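Local coordinates for hypothetical protein (Bacteroides caccae, PDB 4M8R) that is of unknown function but joins an N-terminal immunoglobulin-like domain to a WD40-like domain probably built as a beta-propeller, at residues 46-51 / 83-88; 25-30 / 106-111; 160-165 / 180-185. All coordinates share one frame; numbering follows the deposited sequence.

Overall arrangement
Interactions 1 and 2 belong to the Ig-like domain, where both reach the same sheet and are only partly buried; interaction 3 is a buried contact within the WD40-like domain, closer to the centre of the chain. The first relies on rings against a lysine chain and a proline, with no direct hydrogen bond between its segments. The second combines two backbone bonds of a parallel bridge with aliphatic contacts, and the third centres on crossed aromatic rings. Interactions 1 and 2 have centres about 9 Å apart and meet where the backbones of Arg84 and Lys85 probably hydrogen-bond to Gly111. Segment 83-88 reaches interaction 3: Arg84 spans the domains to Thr161 and Asp180, while Tyr83 packs on Cys182.

Interaction 1 of 3, residues 46-51 / 83-88; sequences FDFRWD and YRKPES. With PO4 (phosphate ion), chain C.
Trp50 and Ser88 mark the closest backbone approach, their CA atoms 4.7 Å apart, as the end of strand 43-50 runs past the loop that leads into strand 88-96. No direct hydrogen bond joins the two segments here. The CA of Ser88 instead makes a CH···O contact of 3.4 Å with Arg49 O, and one step further a water donates to Glu87 O and accepts from Asp51 N, bridging the two main chains where the strand gives way to loop.

The side chains of Phe48 and Trp50 both turn to the loop. With CG between its backbone N and carbonyl carbon (chi1 68°), the indole receives Pro86 over one face: Pro86 CG stands 3.3 Å from the centroid of the Trp50 five-membered ring and only 9° off its normal. The rigid proline ring, with its CG methylene turned to the indole, suits this CH-pi contact. Phe48 meets Lys85 at about a right angle, Lys85 CG lying 4.2 Å from the Phe48 ring centroid over the face, with Ser88 CB at the ring's edge. Lys85 thus offers its aliphatic part to the ring, while its charged end bends back and Lys85 NZ donates to Tyr83 O at 3.1 Å. Ser88 OG gives a second local bond, reaching Pro86 O at 2.8 Å from above the carbonyl plane. Arg49 points away from the loop; its NH1 and NH2 grip two phosphate oxygens in nearly straight bonds, NH1 to O3 at 2.8 Å. Arg213 of the second subunit binds the same ion, probably acquired from the crystallisation liquor.

Strand 43-50 lies between strands 60-72 and 88-96 in the main sheet of the Ig-like domain. Phe48 packs on Val65 and Val90 of these neighbours and on Leu108 of strand 99-108, while Trp50 and Lys85 share Leu62.

Interaction 2 of 3, residues 25-30 / 106-111; sequences VKPGDI and VLLADG
Val25 and Leu108 form a parallel beta bridge that adds the short outermost strand 24-25 to strand 99-108 in the Ig-like domain; a type II beta turn, Lys26 to Asp29, then leads away toward strand 30-36.

Two backbone hydrogen bonds make the bridge, both from Val25: its N donates to Leu107 O at 2.8 Å, and its O accepts from Ala109 N at 3.0 Å. Within the turn, Asp29 N bonds to Lys26 O, and Asp29 OD2 returns a bond by accepting from Lys26 N at 3.0 Å, met from above the carboxylate plane. Proline suits the second position of this turn, and glycine the third, where Gly28 has phi 97° and a side chain would jam against the preceding carbonyl.

The apolar contacts gather round two methyls. Val25 CG2 touches Val106 CG2 at 4.0 Å and Leu108 CD1 at 3.9 Å, valine and leucine crossing at about a right angle. Leu108 CG is anti to the backbone N (chi1 -177°), and chi2 of 61° then sets CD1 beside Pro27, whose CD lies 3.8 Å from it. Beyond, Pro27 CG rests 3.7 Å from Gly111 CA, where a side-chain carbon would clash with the proline ring.

Interaction 3 of 3, residues 160-165 / 180-185; sequences KTYGLC and DFCTGE
Tyr162 and Phe181 meet as a T-shaped pair, the edge of the phenylalanine ring directed at the face of the tyrosine ring. Their centroids are 5.2 Å apart and their planes stand at 75°. Phe181 CB lies over that face too, 3.4 Å from Tyr162 CE2 and offset toward the rim, while Cys182 SG sits at the tyrosine's edge, 3.8 Å from Tyr162 CD2. The Phe181 ring in turn carries Gly163 CA over one face, 3.9 Å from its centroid, and at its far end Phe181 CZ touches Leu164 CG at 3.5 Å. Tyr120 stacks on the Phe181 ring and Trp144 meets it at a slant, so a large flat hydrocarbon is well suited to this buried place. An alanine in place of Phe181 would keep CB over the tyrosine but would probably open a gap beside Gly163 and Leu164 and leave Tyr162 without its edge-on partner.

The contact sits where strand 163-170 begins and strand 173-180 ends, the second and third strands of a four-stranded antiparallel meander, consistent with one blade of a beta-propeller. Gly163 and Asp180 are a non-hydrogen-bonded pair of these strands, their CA atoms 4.5 Å apart; a CB on Gly163 would press tightly on Asp180 CA, which favours glycine. Next to the pair, Phe181 N donates to Tyr162 O at 3.1 Å.

Residues 180-185 turn the chain toward the outer strand 186-188. Asp180 OD1 accepts from Cys182 N at 2.7 Å, an Asx turn, and Thr183 OG1 accepts from Glu185 N, an ST turn, while Gly184, with positive phi, bonds through its N to Asp180 O. The other carboxylate oxygen, Asp180 OD2, forms a salt bridge with Arg84 NH1 of the Ig-like domain.

Interaction 1 of 3, residues 46-51 / 83-88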
loop_
_atom_site.group_PDB
_atom_site.type_symbol
_atom_site.label_atom_id
_atom_site.label_comp_id
_atom_site.label_asym_id
_atom_site.label_seq_id
_atom_site.Cartn_x
_atom_site.Cartn_y
_atom_site.Cartn_z
ATOM N N PHE A 46 -15.400 22.539 9.783
ATOM C CA PHE A 46 -14.095 22.474 10.425
ATOM C C PHE A 46 -13.024 22.218 9.380
ATOM O O PHE A 46 -13.253 21.459 8.438
ATOM C CB PHE A 46 -14.031 21.291 11.383
ATOM C CG PHE A 46 -14.923 21.400 12.582
ATOM C CD1 PHE A 46 -14.928 22.542 13.369
ATOM C CD2 PHE A 46 -15.703 20.316 12.968
ATOM C CE1 PHE A 46 -15.726 22.614 14.500
ATOM C CE2 PHE A 46 -16.503 20.386 14.092
ATOM C CZ PHE A 46 -16.516 21.536 14.859
ATOM N N ASP A 47 -11.858 22.834 9.563
ATOM C CA ASP A 47 -10.635 22.415 8.881
ATOM C C ASP A 47 -9.612 22.035 9.953
ATOM O O ASP A 47 -9.385 22.791 10.891
ATOM C CB ASP A 47 -10.077 23.535 7.988
ATOM C CG ASP A 47 -10.794 23.637 6.625
ATOM O OD1 ASP A 47 -11.778 22.902 6.368
ATOM O OD2 ASP A 47 -10.361 24.466 5.793
ATOM N N PHE A 48 -9.002 20.861 9.808
ATOM C CA PHE A 48 -8.050 20.336 10.786
ATOM C C PHE A 48 -6.626 20.362 10.239
ATOM O O PHE A 48 -6.401 20.057 9.068
ATOM C CB PHE A 48 -8.402 18.886 11.143
ATOM C CG PHE A 48 -9.753 18.722 11.786
ATOM C CD1 PHE A 48 -10.907 18.712 11.018
ATOM C CD2 PHE A 48 -9.865 18.533 13.149
ATOM C CE1 PHE A 48 -12.148 18.544 11.605
ATOM C CE2 PHE A 48 -11.100 18.369 13.743
ATOM C CZ PHE A 48 -12.244 18.380 12.970
ATOM N N ARG A 49 -5.673 20.706 11.099
ATOM C CA ARG A 49 -4.248 20.613 10.783
ATOM C C ARG A 49 -3.526 19.963 11.955
ATOM O O ARG A 49 -3.667 20.415 13.083
ATOM C CB ARG A 49 -3.670 22.000 10.544
ATOM C CG ARG A 49 -2.219 21.993 10.074
ATOM C CD ARG A 49 -1.513 23.291 10.444
ATOM N NE ARG A 49 -1.336 23.415 11.891
ATOM C CZ ARG A 49 -0.860 24.494 12.506
ATOM N NH1 ARG A 49 -0.496 25.568 11.811
ATOM N NH2 ARG A 49 -0.754 24.500 13.829
ATOM N N TRP A 50 -2.764 18.905 11.694
ATOM C CA TRP A 50 -2.062 18.204 12.768
ATOM C C TRP A 50 -0.652 17.735 12.411
ATOM O O TRP A 50 -0.323 17.537 11.248
ATOM C CB TRP A 50 -2.889 17.014 13.257
ATOM C CG TRP A 50 -3.044 15.900 12.268
ATOM C CD1 TRP A 50 -2.146 14.918 11.999
ATOM C CD2 TRP A 50 -4.187 15.632 11.449
ATOM N NE1 TRP A 50 -2.646 14.061 11.054
ATOM C CE2 TRP A 50 -3.900 14.473 10.700
ATOM C CE3 TRP A 50 -5.428 16.258 11.275
ATOM C CZ2 TRP A 50 -4.804 13.922 9.780
ATOM C CZ3 TRP A 50 -6.331 15.712 10.356
ATOM C CH2 TRP A 50 -6.007 14.554 9.621
ATOM N N ASP A 51 0.165 17.560 13.447
ATOM C CA ASP A 51 1.510 16.997 13.336
ATOM C C ASP A 51 1.621 15.831 14.310
ATOM O O ASP A 51 1.617 16.047 15.517
ATOM C CB ASP A 51 2.546 18.059 13.701
ATOM C CG ASP A 51 2.395 19.322 12.884
ATOM O OD1 ASP A 51 2.706 19.272 11.672
ATOM O OD2 ASP A 51 1.965 20.355 13.447
ATOM N N TYR A 83 -14.816 13.514 17.882
ATOM C CA TYR A 83 -13.804 12.515 18.209
ATOM C C TYR A 83 -13.120 12.037 16.933
ATOM O O TYR A 83 -13.479 12.460 15.839
ATOM C CB TYR A 83 -14.453 11.318 18.918
ATOM C CG TYR A 83 -14.946 11.616 20.316
ATOM C CD1 TYR A 83 -16.209 12.153 20.531
ATOM C CD2 TYR A 83 -14.145 11.351 21.423
ATOM C CE1 TYR A 83 -16.659 12.431 21.814
ATOM C CE2 TYR A 83 -14.585 11.617 22.703
ATOM C CZ TYR A 83 -15.845 12.156 22.895
ATOM O OH TYR A 83 -16.273 12.424 24.180
ATOM N N ARG A 84 -12.123 11.171 17.099
ATOM C CA ARG A 84 -11.475 10.419 16.011
ATOM C C ARG A 84 -10.475 11.204 15.162
ATOM O O ARG A 84 -9.999 10.694 14.150
ATOM C CB ARG A 84 -12.504 9.711 15.111
ATOM C CG ARG A 84 -13.438 8.787 15.876
ATOM C CD ARG A 84 -14.334 7.970 14.964
ATOM N NE ARG A 84 -15.003 6.910 15.718
ATOM C CZ ARG A 84 -16.079 7.073 16.485
ATOM N NH1 ARG A 84 -16.660 8.261 16.617
ATOM N NH2 ARG A 84 -16.581 6.028 17.138
ATOM N N LYS A 85 -10.127 12.419 15.567
ATOM C CA LYS A 85 -9.004 13.111 14.946
ATOM C C LYS A 85 -7.854 13.176 15.940
ATOM O O LYS A 85 -8.070 13.094 17.144
ATOM C CB LYS A 85 -9.387 14.524 14.513
ATOM C CG LYS A 85 -10.756 14.659 13.869
ATOM C CD LYS A 85 -10.895 13.837 12.603
ATOM C CE LYS A 85 -12.301 13.977 12.030
ATOM N NZ LYS A 85 -13.369 13.629 13.013
ATOM N N PRO A 86 -6.622 13.314 15.440
ATOM C CA PRO A 86 -5.500 13.614 16.338
ATOM C C PRO A 86 -5.584 15.028 16.886
ATOM O O PRO A 86 -6.458 15.804 16.472
ATOM C CB PRO A 86 -4.264 13.466 15.445
ATOM C CG PRO A 86 -4.774 13.560 14.054
ATOM C CD PRO A 86 -6.179 13.043 14.063
ATOM N N GLU A 87 -4.692 15.354 17.821
ATOM C CA GLU A 87 -4.607 16.715 18.332
ATOM C C GLU A 87 -4.414 17.662 17.162
ATOM O O GLU A 87 -3.471 17.511 16.398
ATOM C CB GLU A 87 -3.462 16.868 19.323
ATOM C CG GLU A 87 -3.232 18.306 19.766
ATOM C CD GLU A 87 -2.196 18.414 20.860
ATOM O OE1 GLU A 87 -2.322 17.689 21.867
ATOM O OE2 GLU A 87 -1.269 19.238 20.723
ATOM N N SER A 88 -5.304 18.639 17.031
ATOM C CA SER A 88 -5.367 19.457 15.829
ATOM C C SER A 88 -5.617 20.923 16.109
ATOM O O SER A 88 -6.354 21.276 17.029
ATOM C CB SER A 88 -6.504 18.965 14.938
ATOM O OG SER A 88 -6.242 17.669 14.448
HETATM P P PO4 C . 0.108 28.077 14.653
HETATM O O1 PO4 C . -1.342 28.484 14.845
HETATM O O2 PO4 C . 0.398 26.815 15.425
HETATM O O3 PO4 C . 0.373 27.827 13.197
HETATM O O4 PO4 C . 1.007 29.200 15.095
HETATM O O HOH W 1 -1.154 18.973 15.748
#

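Interaction 2 of 3, residues 25-30 / 106-111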
loop_
_atom_site.group_PDB
_atom_site.type_symbol
_atom_site.label_atom_id
_atom_site.label_comp_id
_atom_site.label_asym_id
_atom_site.label_seq_id
_atom_site.Cartn_x
_atom_site.Cartn_y
_atom_site.Cartn_z
ATOM N N VAL A 25 -9.699 22.707 23.684
ATOM C CA VAL A 25 -10.999 22.100 23.946
ATOM C C VAL A 25 -10.896 20.593 23.740
ATOM O O VAL A 25 -9.965 20.121 23.103
ATOM C CB VAL A 25 -12.099 22.700 23.043
ATOM C CG1 VAL A 25 -12.267 24.181 23.333
ATOM C CG2 VAL A 25 -11.791 22.493 21.567
ATOM N N LYS A 26 -11.841 19.842 24.294
ATOM C CA LYS A 26 -11.802 18.380 24.216
ATOM C C LYS A 26 -12.858 17.838 23.256
ATOM O O LYS A 26 -13.930 18.420 23.115
ATOM C CB LYS A 26 -12.006 17.768 25.603
ATOM C CG LYS A 26 -10.813 17.951 26.533
ATOM C CD LYS A 26 -11.135 17.555 27.969
ATOM C CE LYS A 26 -12.038 18.579 28.648
ATOM N NZ LYS A 26 -11.971 18.497 30.136
ATOM N N PRO A 27 -12.557 16.715 22.588
ATOM C CA PRO A 27 -13.589 16.014 21.847
ATOM C C PRO A 27 -14.810 15.752 22.717
ATOM O O PRO A 27 -14.665 15.291 23.846
ATOM C CB PRO A 27 -12.910 14.696 21.472
ATOM C CG PRO A 27 -11.478 15.051 21.351
ATOM C CD PRO A 27 -11.230 16.112 22.389
ATOM N N GLY A 28 -15.998 16.054 22.196
ATOM C CA GLY A 28 -17.241 15.920 22.958
ATOM C C GLY A 28 -17.723 17.211 23.608
ATOM O O GLY A 28 -18.889 17.304 23.986
ATOM N N ASP A 29 -16.826 18.188 23.766
ATOM C CA ASP A 29 -17.175 19.491 24.338
ATOM C C ASP A 29 -18.084 20.275 23.413
ATOM O O ASP A 29 -18.095 20.056 22.196
ATOM C CB ASP A 29 -15.922 20.354 24.582
ATOM C CG ASP A 29 -15.159 19.963 25.830
ATOM O OD1 ASP A 29 -15.618 19.067 26.576
ATOM O OD2 ASP A 29 -14.099 20.588 26.079
ATOM N N ILE A 30 -18.828 21.200 24.007
ATOM C CA ILE A 30 -19.618 22.169 23.267
ATOM C C ILE A 30 -18.815 23.451 23.087
ATOM O O ILE A 30 -18.329 24.023 24.061
ATOM C CB ILE A 30 -20.910 22.526 24.028
ATOM C CG1 ILE A 30 -21.783 21.285 24.247
ATOM C CG2 ILE A 30 -21.691 23.601 23.284
ATOM C CD1 ILE A 30 -22.261 20.632 22.968
ATOM N N VAL A 106 -9.455 26.866 17.361
ATOM C CA VAL A 106 -9.265 26.226 18.650
ATOM C C VAL A 106 -8.243 25.124 18.507
ATOM O O VAL A 106 -7.964 24.669 17.402
ATOM C CB VAL A 106 -10.571 25.631 19.215
ATOM C CG1 VAL A 106 -11.579 26.731 19.495
ATOM C CG2 VAL A 106 -11.167 24.594 18.273
ATOM N N LEU A 107 -7.664 24.723 19.630
ATOM C CA LEU A 107 -6.791 23.566 19.676
ATOM C C LEU A 107 -7.617 22.420 20.242
ATOM O O LEU A 107 -8.113 22.500 21.370
ATOM C CB LEU A 107 -5.572 23.850 20.549
ATOM C CG LEU A 107 -4.530 22.733 20.680
ATOM C CD1 LEU A 107 -4.016 22.288 19.320
ATOM C CD2 LEU A 107 -3.373 23.197 21.553
ATOM N N LEU A 108 -7.791 21.371 19.447
ATOM C CA LEU A 108 -8.618 20.231 19.834
ATOM C C LEU A 108 -7.723 19.096 20.306
ATOM O O LEU A 108 -6.869 18.627 19.556
ATOM C CB LEU A 108 -9.465 19.769 18.644
ATOM C CG LEU A 108 -10.447 18.619 18.882
ATOM C CD1 LEU A 108 -11.489 18.988 19.925
ATOM C CD2 LEU A 108 -11.115 18.239 17.575
ATOM N N ALA A 109 -7.922 18.652 21.541
ATOM C CA ALA A 109 -7.111 17.577 22.106
ATOM C C ALA A 109 -7.355 16.280 21.346
ATOM O O ALA A 109 -8.381 16.126 20.696
ATOM C CB ALA A 109 -7.424 17.392 23.582
ATOM N N ASP A 110 -6.406 15.353 21.439
ATOM C CA ASP A 110 -6.473 14.096 20.711
ATOM C C ASP A 110 -7.797 13.374 20.971
ATOM O O ASP A 110 -8.216 13.232 22.113
ATOM C CB ASP A 110 -5.296 13.187 21.089
ATOM C CG ASP A 110 -5.261 11.903 20.266
ATOM O OD1 ASP A 110 -5.990 10.953 20.608
ATOM O OD2 ASP A 110 -4.515 11.836 19.276
ATOM N N GLY A 111 -8.447 12.929 19.902
ATOM C CA GLY A 111 -9.679 12.152 20.014
ATOM C C GLY A 111 -9.587 10.782 19.365
ATOM O O GLY A 111 -10.606 10.166 19.062
#

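Interaction 3 of 3, residues 160-165 / 180-185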
loop_
_atom_site.group_PDB
_atom_site.type_symbol
_atom_site.label_atom_id
_atom_site.label_comp_id
_atom_site.label_asym_id
_atom_site.label_seq_id
_atom_site.Cartn_x
_atom_site.Cartn_y
_atom_site.Cartn_z
ATOM N N LYS A 160 -12.054 -0.725 13.642
ATOM C CA LYS A 160 -11.620 0.679 13.740
ATOM C C LYS A 160 -12.734 1.701 13.924
ATOM O O LYS A 160 -12.446 2.881 14.068
ATOM C CB LYS A 160 -10.729 1.087 12.563
ATOM C CG LYS A 160 -9.510 0.201 12.377
ATOM C CD LYS A 160 -8.681 0.669 11.198
ATOM C CE LYS A 160 -7.447 -0.194 11.021
ATOM N NZ LYS A 160 -6.712 0.189 9.784
ATOM N N THR A 161 -13.991 1.275 13.938
ATOM C CA THR A 161 -15.101 2.209 14.120
ATOM C C THR A 161 -15.338 2.595 15.574
ATOM O O THR A 161 -15.998 3.595 15.845
ATOM C CB THR A 161 -16.411 1.643 13.549
ATOM O OG1 THR A 161 -16.708 0.388 14.169
ATOM C CG2 THR A 161 -16.285 1.459 12.051
ATOM N N TYR A 162 -14.789 1.814 16.499
ATOM C CA TYR A 162 -14.981 2.013 17.947
ATOM C C TYR A 162 -16.460 2.181 18.282
ATOM O O TYR A 162 -16.882 3.188 18.858
ATOM C CB TYR A 162 -14.138 3.184 18.490
ATOM C CG TYR A 162 -13.949 3.142 19.999
ATOM C CD1 TYR A 162 -13.341 2.050 20.616
ATOM C CD2 TYR A 162 -14.355 4.200 20.806
ATOM C CE1 TYR A 162 -13.160 2.004 21.989
ATOM C CE2 TYR A 162 -14.177 4.165 22.185
ATOM C CZ TYR A 162 -13.580 3.063 22.770
ATOM O OH TYR A 162 -13.397 3.020 24.135
ATOM N N GLY A 163 -17.226 1.166 17.900
ATOM C CA GLY A 163 -18.639 1.082 18.211
ATOM C C GLY A 163 -19.210 -0.206 17.651
ATOM O O GLY A 163 -18.480 -0.995 17.041
ATOM N N LEU A 164 -20.511 -0.415 17.844
ATOM C CA LEU A 164 -21.155 -1.670 17.467
ATOM C C LEU A 164 -22.310 -1.455 16.516
ATOM O O LEU A 164 -23.112 -0.541 16.698
ATOM C CB LEU A 164 -21.670 -2.396 18.705
ATOM C CG LEU A 164 -20.627 -2.744 19.763
ATOM C CD1 LEU A 164 -21.298 -3.281 21.019
ATOM C CD2 LEU A 164 -19.615 -3.741 19.224
ATOM N N CYS A 165 -22.385 -2.310 15.501
ATOM C CA CYS A 165 -23.512 -2.340 14.587
ATOM C C CYS A 165 -24.428 -3.495 14.976
ATOM O O CYS A 165 -23.969 -4.515 15.478
ATOM C CB CYS A 165 -23.029 -2.509 13.146
ATOM S SG CYS A 165 -21.990 -1.147 12.551
ATOM N N ASP A 180 -22.138 4.324 19.020
ATOM C CA ASP A 180 -20.810 4.936 19.079
ATOM C C ASP A 180 -20.290 4.893 20.511
ATOM O O ASP A 180 -20.900 5.471 21.404
ATOM C CB ASP A 180 -20.893 6.389 18.585
ATOM C CG ASP A 180 -19.531 7.075 18.491
ATOM O OD1 ASP A 180 -18.611 6.736 19.265
ATOM O OD2 ASP A 180 -19.382 7.974 17.633
ATOM N N PHE A 181 -19.172 4.206 20.733
ATOM C CA PHE A 181 -18.603 4.095 22.083
ATOM C C PHE A 181 -18.146 5.435 22.667
ATOM O O PHE A 181 -18.210 5.623 23.875
ATOM C CB PHE A 181 -17.414 3.118 22.128
ATOM C CG PHE A 181 -17.793 1.654 22.050
ATOM C CD1 PHE A 181 -18.969 1.168 22.607
ATOM C CD2 PHE A 181 -16.921 0.749 21.462
ATOM C CE1 PHE A 181 -19.280 -0.180 22.536
ATOM C CE2 PHE A 181 -17.225 -0.599 21.399
ATOM C CZ PHE A 181 -18.406 -1.064 21.937
ATOM N N CYS A 182 -17.684 6.352 21.819
ATOM C CA CYS A 182 -17.237 7.675 22.276
ATOM C C CYS A 182 -18.339 8.475 22.972
ATOM O O CYS A 182 -18.092 9.109 23.987
ATOM C CB CYS A 182 -16.713 8.511 21.107
ATOM S SG CYS A 182 -15.278 7.835 20.251
ATOM N N THR A 183 -19.546 8.447 22.408
ATOM C CA THR A 183 -20.658 9.276 22.884
ATOM C C THR A 183 -21.810 8.500 23.499
ATOM O O THR A 183 -22.627 9.076 24.204
ATOM C CB THR A 183 -21.249 10.100 21.728
ATOM O OG1 THR A 183 -21.657 9.220 20.670
ATOM C CG2 THR A 183 -20.215 11.089 21.200
ATOM N N GLY A 184 -21.892 7.200 23.229
ATOM C CA GLY A 184 -23.041 6.400 23.653
ATOM C C GLY A 184 -24.298 6.683 22.841
ATOM O O GLY A 184 -25.387 6.236 23.205
ATOM N N GLU A 185 -24.146 7.400 21.728
ATOM C CA GLU A 185 -25.271 7.766 20.875
ATOM C C GLU A 185 -25.493 6.752 19.757
ATOM O O GLU A 185 -24.559 6.079 19.308
ATOM C CB GLU A 185 -25.056 9.153 20.269
ATOM C CG GLU A 185 -25.351 10.297 21.226
ATOM C CD GLU A 185 -25.030 11.660 20.636
ATOM O OE1 GLU A 185 -24.409 11.720 19.552
ATOM O OE2 GLU A 185 -25.393 12.676 21.266
#